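Local coordinates for positive phenol-degradative gene regulator (Ralstonia sp. E2, PDB 5FRV), which probably activates transcription of phenol-degradation genes as a sigma-54-dependent, ATP-binding regulator whose sensor domain, the part present here, binds p-cresol and zinc, at residues G126-E131 / C185-K190. Sequence-based numbering, arbitrary orientation.
With ZN (zinc ion), chain C; PCR (p-cresol), chain D.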
ATOM      1  N   GLY A 126      25.842  -9.139  -2.356  1.00 32.01           N
ATOM      2  CA  GLY A 126      24.999  -8.672  -3.444  1.00 27.76           C
ATOM      3  C   GLY A 126      24.882  -7.167  -3.581  1.00 33.89           C
ATOM      4  O   GLY A 126      24.742  -6.452  -2.587  1.00 34.60           O
ATOM      5  N   GLU A 127      24.943  -6.703  -4.831  1.00 36.77           N
ATOM      6  CA  GLU A 127      24.889  -5.286  -5.188  1.00 37.09           C
ATOM      7  C   GLU A 127      23.810  -5.124  -6.236  1.00 32.20           C
ATOM      8  O   GLU A 127      23.733  -5.921  -7.170  1.00 33.37           O
ATOM      9  CB  GLU A 127      26.228  -4.776  -5.754  1.00 43.89           C
ATOM     10  CG  GLU A 127      27.426  -4.814  -4.799  1.00 46.67           C
ATOM     11  CD  GLU A 127      28.714  -4.267  -5.443  1.00 57.94           C
ATOM     12  OE1 GLU A 127      28.689  -3.944  -6.656  1.00 57.95           O
ATOM     13  OE2 GLU A 127      29.750  -4.172  -4.734  1.00 53.81           O
ATOM     14  N   PHE A 128      22.983  -4.095  -6.093  1.00 33.03           N
ATOM     15  CA  PHE A 128      21.861  -3.889  -7.010  1.00 32.98           C
ATOM     16  C   PHE A 128      21.672  -2.426  -7.379  1.00 34.72           C
ATOM     17  O   PHE A 128      21.918  -1.534  -6.558  1.00 32.19           O
ATOM     18  CB  PHE A 128      20.545  -4.405  -6.401  1.00 32.58           C
ATOM     19  CG  PHE A 128      20.606  -5.839  -5.946  1.00 29.14           C
ATOM     20  CD1 PHE A 128      21.190  -6.172  -4.741  1.00 29.23           C
ATOM     21  CD2 PHE A 128      20.057  -6.845  -6.717  1.00 31.50           C
ATOM     22  CE1 PHE A 128      21.257  -7.482  -4.329  1.00 29.49           C
ATOM     23  CE2 PHE A 128      20.121  -8.161  -6.303  1.00 27.80           C
ATOM     24  CZ  PHE A 128      20.719  -8.474  -5.115  1.00 28.46           C
ATOM     25  N   LEU A 129      21.206  -2.210  -8.611  1.00 36.38           N
ATOM     26  CA  LEU A 129      20.751  -0.909  -9.095  1.00 33.74           C
ATOM     27  C   LEU A 129      19.237  -0.761  -8.912  1.00 35.86           C
ATOM     28  O   LEU A 129      18.469  -1.694  -9.191  1.00 33.61           O
ATOM     29  CB  LEU A 129      21.102  -0.728 -10.569  1.00 36.01           C
ATOM     30  CG  LEU A 129      20.646   0.590 -11.206  1.00 43.96           C
ATOM     31  CD1 LEU A 129      21.453   1.769 -10.653  1.00 44.90           C
ATOM     32  CD2 LEU A 129      20.732   0.549 -12.730  1.00 47.37           C
ATOM     33  N   TRP A 130      18.833   0.415  -8.448  1.00 31.32           N
ATOM     34  CA  TRP A 130      17.429   0.783  -8.274  1.00 30.78           C
ATOM     35  C   TRP A 130      17.052   1.977  -9.150  1.00 35.67           C
ATOM     36  O   TRP A 130      17.457   3.105  -8.870  1.00 35.98           O
ATOM     37  CB  TRP A 130      17.152   1.131  -6.814  1.00 29.22           C
ATOM     38  CG  TRP A 130      16.842  -0.032  -5.909  1.00 29.59           C
ATOM     39  CD1 TRP A 130      16.609  -1.323  -6.276  1.00 28.78           C
ATOM     40  CD2 TRP A 130      16.726   0.009  -4.478  1.00 25.35           C
ATOM     41  NE1 TRP A 130      16.351  -2.093  -5.158  1.00 28.70           N
ATOM     42  CE2 TRP A 130      16.415  -1.291  -4.045  1.00 29.06           C
ATOM     43  CE3 TRP A 130      16.832   1.026  -3.525  1.00 24.80           C
ATOM     44  CZ2 TRP A 130      16.218  -1.599  -2.705  1.00 23.00           C
ATOM     45  CZ3 TRP A 130      16.664   0.708  -2.185  1.00 23.32           C
ATOM     46  CH2 TRP A 130      16.347  -0.589  -1.793  1.00 23.27           C
ATOM     47  N   GLU A 131      16.260   1.748 -10.191  1.00 33.47           N
ATOM     48  CA  GLU A 131      15.752   2.873 -10.979  1.00 38.63           C
ATOM     49  C   GLU A 131      14.266   3.118 -10.721  1.00 39.20           C
ATOM     50  O   GLU A 131      13.492   2.171 -10.576  1.00 35.95           O
ATOM     51  CB  GLU A 131      16.011   2.626 -12.462  1.00 40.72           C
ATOM     52  CG  GLU A 131      17.502   2.534 -12.801  1.00 41.97           C
ATOM     53  CD  GLU A 131      17.756   2.124 -14.243  1.00 52.65           C
ATOM     54  OE1 GLU A 131      17.787   0.901 -14.515  1.00 55.63           O
ATOM     55  OE2 GLU A 131      17.913   3.022 -15.108  1.00 58.37           O
ATOM     56  N   CYS A 185      19.261   4.907  -7.251  1.00 44.58           N
ATOM     57  CA  CYS A 185      19.674   4.340  -5.971  1.00 39.54           C
ATOM     58  C   CYS A 185      20.553   3.142  -6.262  1.00 35.41           C
ATOM     59  O   CYS A 185      20.504   2.584  -7.354  1.00 39.37           O
ATOM     60  CB  CYS A 185      18.470   3.924  -5.105  1.00 38.76           C
ATOM     61  SG  CYS A 185      17.236   5.205  -4.742  1.00 37.41           S
ATOM     62  N   ARG A 186      21.362   2.755  -5.289  1.00 38.54           N
ATOM     63  CA  ARG A 186      22.253   1.610  -5.433  1.00 38.06           C
ATOM     64  C   ARG A 186      22.553   1.041  -4.058  1.00 36.16           C
ATOM     65  O   ARG A 186      22.864   1.774  -3.115  1.00 34.21           O
ATOM     66  CB  ARG A 186      23.532   2.014  -6.152  1.00 43.39           C
ATOM     67  CG  ARG A 186      24.586   0.954  -6.250  1.00 41.46           C
ATOM     68  CD  ARG A 186      25.721   1.457  -7.131  1.00 51.56           C
ATOM     69  NE  ARG A 186      26.946   0.685  -6.957  1.00 57.23           N
ATOM     70  CZ  ARG A 186      27.854   0.940  -6.019  1.00 57.26           C
ATOM     71  NH1 ARG A 186      27.657   1.941  -5.166  1.00 52.56           N
ATOM     72  NH2 ARG A 186      28.950   0.193  -5.928  1.00 58.72           N
ATOM     73  N   ILE A 187      22.447  -0.278  -3.939  1.00 36.88           N
ATOM     74  CA  ILE A 187      22.444  -0.903  -2.631  1.00 33.22           C
ATOM     75  C   ILE A 187      23.464  -2.047  -2.514  1.00 29.31           C
ATOM     76  O   ILE A 187      23.924  -2.610  -3.509  1.00 28.46           O
ATOM     77  CB  ILE A 187      21.030  -1.452  -2.276  1.00 30.48           C
ATOM     78  CG1 ILE A 187      20.768  -2.774  -3.008  1.00 28.22           C
ATOM     79  CG2 ILE A 187      19.944  -0.399  -2.593  1.00 29.93           C
ATOM     80  CD1 ILE A 187      19.390  -3.388  -2.751  1.00 28.62           C
ATOM     81  N   LEU A 188      23.796  -2.363  -1.271  1.00 25.08           N
ATOM     82  CA  LEU A 188      24.693  -3.466  -0.952  1.00 29.78           C
ATOM     83  C   LEU A 188      24.148  -4.292   0.195  1.00 30.39           C
ATOM     84  O   LEU A 188      23.814  -3.751   1.260  1.00 30.57           O
ATOM     85  CB  LEU A 188      26.089  -2.943  -0.586  1.00 33.03           C
ATOM     86  CG  LEU A 188      27.047  -4.008  -0.041  1.00 36.07           C
ATOM     87  CD1 LEU A 188      27.366  -5.019  -1.132  1.00 34.04           C
ATOM     88  CD2 LEU A 188      28.319  -3.380   0.552  1.00 40.89           C
ATOM     89  N   GLY A 189      24.077  -5.605  -0.005  1.00 30.39           N
ATOM     90  CA  GLY A 189      23.684  -6.493   1.071  1.00 26.61           C
ATOM     91  C   GLY A 189      24.702  -7.555   1.435  1.00 32.85           C
ATOM     92  O   GLY A 189      25.261  -8.226   0.561  1.00 33.39           O
ATOM     93  N   LYS A 190      24.934  -7.718   2.733  1.00 30.12           N
ATOM     94  CA  LYS A 190      25.821  -8.775   3.213  1.00 34.20           C
ATOM     95  C   LYS A 190      25.467  -9.168   4.659  1.00 34.84           C
ATOM     96  O   LYS A 190      24.712  -8.448   5.337  1.00 30.98           O
ATOM     97  CB  LYS A 190      27.293  -8.334   3.066  1.00 34.63           C
ATOM     98  CG  LYS A 190      27.753  -7.238   3.987  1.00 36.29           C
ATOM     99  CD  LYS A 190      29.013  -6.591   3.432  1.00 41.38           C
ATOM    100  CE  LYS A 190      29.375  -5.333   4.191  1.00 43.14           C
ATOM    101  NZ  LYS A 190      30.623  -4.716   3.675  1.00 43.01           N
TER
HETATM  102 ZN    ZN C1209      16.916   5.402  -2.580  1.00 33.12          ZN
HETATM  103  CB  PCR D1210      17.286  -9.429  -3.190  1.00 26.72           C
HETATM  104  CG  PCR D1210      16.625  -8.114  -3.545  1.00 27.73           C
HETATM  105  CD1 PCR D1210      15.255  -7.966  -3.409  1.00 30.46           C
HETATM  106  CE1 PCR D1210      14.659  -6.766  -3.749  1.00 25.14           C
HETATM  107  CD2 PCR D1210      17.400  -7.063  -4.016  1.00 27.82           C
HETATM  108  CE2 PCR D1210      16.811  -5.867  -4.357  1.00 26.90           C
HETATM  109  CZ  PCR D1210      15.438  -5.720  -4.222  1.00 29.92           C
HETATM  110  OH  PCR D1210      14.826  -4.515  -4.558  1.00 28.61           O
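I187 lies against W130 and F128 on the buried face of two antiparallel strands, 126-131 and 185-190, the central pair of a four-stranded sheet; 185-190 belongs to the V4R domain. Beyond its CB the side chain forks. CG2 sits over the six-membered ring of W130, 3.5 Å from the centroid and 10° off the ring normal, a CH-pi contact. CG1, held between the backbone N and the carbonyl carbon (chi1 78°), reaches F128 CB at 3.8 Å and F128 CD1. From CG1, I187 CD1 runs on to W130 CZ2 at 3.6 Å and stops 3.9 Å from CE2 of the p-cresol. The same cresol lies against F128, its CD2 over the centre of one ring face, while its hydroxyl meets the indole edge, W130 NE1 donating to OH at 2.9 Å in a somewhat bent bond (145°); H102 is a second hydrogen-bonding partner of the ligand. At the root of the indole side chain, W130 CB packs on C185 CB at 3.5 Å, and C185 SG binds zinc at 2.2 Å, in a site completed by C151, E174 and C177. Six backbone hydrogen bonds join the pairs G126-G189, F128-I187 and W130-C185. On the other face the L188 CD1 methyl touches E127 CG. On this side the p-cresol therefore meets apolar F128 and I187 and a polar contact at its hydroxyl; W130, which makes that contact, also packs on zinc-binding C185, making the two sites structural neighbours.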